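PDB 2F2L: peptidoglycan-recognition protein-LC isoform LCa from Drosophila melanogaster, which serves in its extracellular domain as an immune receptor for bacterial peptidoglycan and is a major activator of the imd/Relish pathway. Local coordinates for residues L20-T32 with G130-L144. Numbering follows the deposited sequence.
Sequences LELPVGLVIALPT and GKIAPSYRFTASSKL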
loop_
_atom_site.group_PDB
_atom_site.type_symbol
_atom_site.label_atom_id
_atom_site.label_comp_id
_atom_site.label_asym_id
_atom_site.label_seq_id
_atom_site.Cartn_x
_atom_site.Cartn_y
_atom_site.Cartn_z
ATOM N N LEU A 20 4.011 -20.860 8.653
ATOM C CA LEU A 20 4.147 -21.313 10.041
ATOM C C LEU A 20 3.667 -22.750 10.263
ATOM O O LEU A 20 2.683 -23.182 9.657
ATOM C CB LEU A 20 3.312 -20.427 10.950
ATOM C CG LEU A 20 3.814 -19.031 11.248
ATOM C CD1 LEU A 20 2.699 -18.269 11.960
ATOM C CD2 LEU A 20 5.063 -19.107 12.100
ATOM N N GLU A 21 4.345 -23.471 11.157
ATOM C CA GLU A 21 3.776 -24.677 11.756
ATOM C C GLU A 21 2.743 -24.229 12.789
ATOM O O GLU A 21 3.077 -23.504 13.734
ATOM C CB GLU A 21 4.842 -25.523 12.450
ATOM C CG GLU A 21 6.009 -25.940 11.573
ATOM C CD GLU A 21 5.594 -26.831 10.421
ATOM O OE1 GLU A 21 4.740 -27.720 10.639
ATOM O OE2 GLU A 21 6.135 -26.646 9.304
ATOM N N LEU A 22 1.499 -24.647 12.611
ATOM C CA LEU A 22 0.412 -24.212 13.491
ATOM C C LEU A 22 -0.065 -25.370 14.377
ATOM O O LEU A 22 0.096 -26.515 14.018
ATOM C CB LEU A 22 -0.761 -23.681 12.659
ATOM C CG LEU A 22 -0.456 -22.516 11.711
ATOM C CD1 LEU A 22 -1.623 -22.289 10.773
ATOM C CD2 LEU A 22 -0.130 -21.231 12.471
ATOM N N PRO A 23 -0.678 -25.061 15.533
ATOM C CA PRO A 23 -0.893 -23.732 16.091
ATOM C C PRO A 23 0.367 -23.217 16.755
ATOM O O PRO A 23 1.220 -24.026 17.138
ATOM C CB PRO A 23 -1.987 -23.971 17.142
ATOM C CG PRO A 23 -1.748 -25.346 17.608
ATOM C CD PRO A 23 -1.243 -26.110 16.399
ATOM N N VAL A 24 0.489 -21.898 16.887
ATOM C CA VAL A 24 1.596 -21.304 17.652
ATOM C C VAL A 24 1.258 -21.236 19.138
ATOM O O VAL A 24 0.086 -21.082 19.521
ATOM C CB VAL A 24 2.021 -19.880 17.136
ATOM C CG1 VAL A 24 2.411 -19.932 15.651
ATOM C CG2 VAL A 24 0.965 -18.818 17.398
ATOM N N GLY A 25 2.286 -21.344 19.972
ATOM C CA GLY A 25 2.123 -21.229 21.423
ATOM C C GLY A 25 2.472 -19.845 21.940
ATOM O O GLY A 25 2.369 -19.571 23.140
ATOM N N LEU A 26 2.862 -18.962 21.027
ATOM C CA LEU A 26 3.382 -17.650 21.401
ATOM C C LEU A 26 2.858 -16.534 20.488
ATOM O O LEU A 26 2.925 -16.637 19.259
ATOM C CB LEU A 26 4.902 -17.684 21.345
ATOM C CG LEU A 26 5.652 -16.414 21.749
ATOM C CD1 LEU A 26 5.407 -16.089 23.200
ATOM C CD2 LEU A 26 7.138 -16.598 21.486
ATOM N N VAL A 27 2.350 -15.473 21.098
ATOM C CA VAL A 27 1.916 -14.275 20.381
ATOM C C VAL A 27 2.699 -13.098 20.949
ATOM O O VAL A 27 2.783 -12.944 22.177
ATOM C CB VAL A 27 0.388 -14.043 20.525
ATOM C CG1 VAL A 27 -0.057 -12.791 19.760
ATOM C CG2 VAL A 27 -0.359 -15.252 20.033
ATOM N N ILE A 28 3.286 -12.279 20.072
ATOM C CA ILE A 28 4.200 -11.203 20.484
ATOM C C ILE A 28 3.651 -9.829 20.118
ATOM O O ILE A 28 3.248 -9.581 18.957
ATOM C CB ILE A 28 5.591 -11.378 19.834
ATOM C CG1 ILE A 28 6.233 -12.689 20.305
ATOM C CG2 ILE A 28 6.519 -10.226 20.195
ATOM C CD1 ILE A 28 7.366 -13.160 19.418
ATOM N N ALA A 29 3.633 -8.931 21.104
ATOM C CA ALA A 29 3.168 -7.567 20.883
ATOM C C ALA A 29 4.350 -6.641 20.597
ATOM O O ALA A 29 5.421 -6.793 21.179
ATOM C CB ALA A 29 2.358 -7.072 22.065
ATOM N N LEU A 30 4.158 -5.726 19.656
ATOM C CA LEU A 30 5.190 -4.777 19.270
ATOM C C LEU A 30 4.560 -3.421 18.922
ATOM O O LEU A 30 3.420 -3.363 18.469
ATOM C CB LEU A 30 5.988 -5.263 18.048
ATOM C CG LEU A 30 6.568 -6.675 17.988
ATOM C CD1 LEU A 30 5.644 -7.616 17.239
ATOM C CD2 LEU A 30 7.924 -6.654 17.316
ATOM N N PRO A 31 5.312 -2.329 19.119
ATOM C CA PRO A 31 4.893 -1.031 18.598
ATOM C C PRO A 31 5.348 -0.872 17.142
ATOM O O PRO A 31 6.346 -1.472 16.743
ATOM C CB PRO A 31 5.635 -0.055 19.508
ATOM C CG PRO A 31 6.918 -0.771 19.798
ATOM C CD PRO A 31 6.590 -2.239 19.837
ATOM N N THR A 32 4.642 -0.077 16.348
ATOM C CA THR A 32 5.137 0.201 14.993
ATOM C C THR A 32 6.152 1.352 15.020
ATOM O O THR A 32 6.936 1.523 14.082
ATOM C CB THR A 32 3.983 0.522 13.987
ATOM O OG1 THR A 32 3.227 1.648 14.448
ATOM C CG2 THR A 32 3.078 -0.658 13.819
ATOM N N GLY A 130 -7.710 -22.584 15.116
ATOM C CA GLY A 130 -6.572 -23.521 15.184
ATOM C C GLY A 130 -5.195 -22.895 14.909
ATOM O O GLY A 130 -4.213 -23.608 14.681
ATOM N N LYS A 131 -5.113 -21.571 14.962
ATOM C CA LYS A 131 -3.863 -20.840 14.691
ATOM C C LYS A 131 -3.051 -20.604 15.962
ATOM O O LYS A 131 -1.811 -20.520 15.926
ATOM C CB LYS A 131 -4.164 -19.476 14.042
ATOM C CG LYS A 131 -5.170 -19.518 12.891
ATOM C CD LYS A 131 -4.757 -20.471 11.764
ATOM C CE LYS A 131 -5.672 -20.321 10.524
ATOM N NZ LYS A 131 -5.339 -21.317 9.472
ATOM N N ILE A 132 -3.762 -20.455 17.082
ATOM C CA ILE A 132 -3.130 -20.179 18.384
ATOM C C ILE A 132 -3.490 -21.314 19.336
ATOM O O ILE A 132 -4.656 -21.689 19.415
ATOM C CB ILE A 132 -3.606 -18.820 18.943
ATOM C CG1 ILE A 132 -3.225 -17.699 17.974
ATOM C CG2 ILE A 132 -3.000 -18.559 20.312
ATOM C CD1 ILE A 132 -3.742 -16.332 18.376
ATOM N N ALA A 133 -2.506 -21.876 20.041
ATOM C CA ALA A 133 -2.777 -22.972 20.984
ATOM C C ALA A 133 -3.620 -22.428 22.153
ATOM O O ALA A 133 -3.372 -21.302 22.593
ATOM C CB ALA A 133 -1.479 -23.574 21.499
ATOM N N PRO A 134 -4.631 -23.196 22.631
ATOM C CA PRO A 134 -5.415 -22.721 23.784
ATOM C C PRO A 134 -4.560 -22.238 24.964
ATOM O O PRO A 134 -4.955 -21.320 25.662
ATOM C CB PRO A 134 -6.262 -23.942 24.186
ATOM C CG PRO A 134 -6.337 -24.796 22.979
ATOM C CD PRO A 134 -5.124 -24.490 22.120
ATOM N N SER A 135 -3.389 -22.826 25.170
ATOM C CA SER A 135 -2.535 -22.445 26.290
ATOM C C SER A 135 -1.437 -21.479 25.878
ATOM O O SER A 135 -0.335 -21.547 26.395
ATOM C CB SER A 135 -1.890 -23.698 26.884
ATOM O OG SER A 135 -0.969 -24.229 25.949
ATOM N N TYR A 136 -1.735 -20.578 24.947
ATOM C CA TYR A 136 -0.719 -19.651 24.431
ATOM C C TYR A 136 -0.210 -18.688 25.497
ATOM O O TYR A 136 -0.919 -18.342 26.447
ATOM C CB TYR A 136 -1.259 -18.815 23.269
ATOM C CG TYR A 136 -2.348 -17.830 23.656
ATOM C CD1 TYR A 136 -2.050 -16.501 23.930
ATOM C CD2 TYR A 136 -3.685 -18.230 23.743
ATOM C CE1 TYR A 136 -3.043 -15.603 24.296
ATOM C CE2 TYR A 136 -4.683 -17.338 24.102
ATOM C CZ TYR A 136 -4.360 -16.024 24.382
ATOM O OH TYR A 136 -5.363 -15.130 24.724
ATOM N N ARG A 137 1.017 -18.237 25.287
ATOM C CA ARG A 137 1.573 -17.105 25.988
ATOM C C ARG A 137 1.516 -15.853 25.083
ATOM O O ARG A 137 1.859 -15.908 23.892
ATOM C CB ARG A 137 3.007 -17.454 26.375
ATOM C CG ARG A 137 3.858 -16.300 26.791
ATOM C CD ARG A 137 5.285 -16.783 27.083
ATOM N NE ARG A 137 6.146 -15.672 27.482
ATOM C CZ ARG A 137 7.472 -15.695 27.495
ATOM N NH1 ARG A 137 8.138 -16.773 27.087
ATOM N NH2 ARG A 137 8.127 -14.609 27.897
ATOM N N PHE A 138 1.058 -14.737 25.652
ATOM C CA PHE A 138 1.066 -13.423 24.991
ATOM C C PHE A 138 2.137 -12.612 25.722
ATOM O O PHE A 138 2.122 -12.519 26.958
ATOM C CB PHE A 138 -0.329 -12.797 25.105
ATOM C CG PHE A 138 -0.529 -11.490 24.346
ATOM C CD1 PHE A 138 0.174 -11.189 23.182
ATOM C CD2 PHE A 138 -1.485 -10.584 24.788
ATOM C CE1 PHE A 138 -0.037 -9.990 22.504
ATOM C CE2 PHE A 138 -1.704 -9.375 24.113
ATOM C CZ PHE A 138 -0.984 -9.085 22.958
ATOM N N THR A 139 3.110 -12.077 24.992
ATOM C CA THR A 139 4.211 -11.345 25.636
ATOM C C THR A 139 4.697 -10.154 24.832
ATOM O O THR A 139 4.304 -9.965 23.690
ATOM C CB THR A 139 5.410 -12.269 25.948
ATOM O OG1 THR A 139 6.316 -11.598 26.839
ATOM C CG2 THR A 139 6.142 -12.664 24.722
ATOM N N ALA A 140 5.553 -9.359 25.466
ATOM C CA ALA A 140 6.160 -8.199 24.854
ATOM C C ALA A 140 7.409 -8.604 24.120
ATOM O O ALA A 140 8.242 -9.379 24.632
ATOM C CB ALA A 140 6.497 -7.157 25.911
ATOM N N SER A 141 7.548 -8.057 22.919
ATOM C CA SER A 141 8.778 -8.181 22.166
ATOM C C SER A 141 9.987 -7.733 22.986
ATOM O O SER A 141 11.062 -8.313 22.865
ATOM C CB SER A 141 8.684 -7.396 20.852
ATOM O OG SER A 141 8.535 -6.010 21.088
ATOM N N SER A 142 9.797 -6.728 23.843
ATOM C CA SER A 142 10.890 -6.180 24.630
ATOM C C SER A 142 11.341 -7.100 25.767
ATOM O O SER A 142 12.495 -7.053 26.175
ATOM C CB SER A 142 10.507 -4.820 25.217
ATOM O OG SER A 142 9.393 -4.939 26.068
ATOM N N LYS A 143 10.426 -7.907 26.291
ATOM C CA LYS A 143 10.771 -8.901 27.310
ATOM C C LYS A 143 11.666 -9.972 26.685
ATOM O O LYS A 143 12.626 -10.420 27.295
ATOM C CB LYS A 143 9.499 -9.520 27.911
ATOM C CG LYS A 143 9.735 -10.765 28.773
ATOM C CD LYS A 143 8.638 -10.976 29.831
ATOM C CE LYS A 143 8.880 -12.262 30.636
ATOM N NZ LYS A 143 8.472 -12.160 32.085
ATOM N N LEU A 144 11.360 -10.348 25.447
ATOM C CA LEU A 144 12.113 -11.379 24.733
ATOM C C LEU A 144 13.518 -10.907 24.351
ATOM O O LEU A 144 14.477 -11.680 24.397
ATOM C CB LEU A 144 11.342 -11.813 23.472
ATOM C CG LEU A 144 10.011 -12.525 23.703
ATOM C CD1 LEU A 144 9.300 -12.788 22.364
ATOM C CD2 LEU A 144 10.209 -13.828 24.468
#
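The carbonyl oxygen Ala-29 O accepts the backbone N-H of Ser-141 at 3.0 Å, in the carbonyl plane, and Ser-141 OG lies 3.2 Å from the same Ala-29 O in a weak contact; this hydroxyl also hydrogen-bonds Tyr-157 OH. The backbone bond closes a parallel strand pair at the edge of the mixed sheet of this PGRP (amidase-2 family) domain, in which strand 136-140 is an edge strand and strand 26-31 its inner neighbour. Parallel pairing follows from the 23° between the strand directions and from the in-step bridges of Leu-26 with Arg-137 through Ala-29 with Ala-140. Val-27 N to Arg-137 O, Thr-139 N to Val-27 O and Ala-29 N to Thr-139 O continue the pairing. Between the bridge of Val-24 with Ile-132 and that of Leu-26 with Arg-137, the second chain advances five residues against two in the first, the extra length taken up by the type I turn from Ala-133 to Tyr-136, and Gly-25 O takes Arg-137 N at 2.9 Å. Beyond this break Val-24 N binds Lys-131 O at 2.8 Å, and Val-24 O receives Ala-133 N.

On the face toward helix 113-128, Val-27 is the central apolar residue. Its CG1, anti to the backbone N (chi1 -180°), lies 3.8 Å from Phe-138 CD1, while CG2 meets Ile-132 CD1 at 3.9 Å, the two side chains crossing at about a right angle. The Phe-138 ring turns its edge to the peptide carbonyl of Val-27 and brings CE1 to Ala-29 CB; beyond the strand pair, Trp-166 meets this ring edge-to-face.

On the other face, Leu-26 CD1 touches both Arg-137 CG and, at 3.8 Å, Thr-139 CG2. Farther along, helix 141-144 folds back over Ile-28: CG2 rests on Ser-141 CB, and Ile-28 CD1 touches Leu-144 CD1 at 3.5 Å.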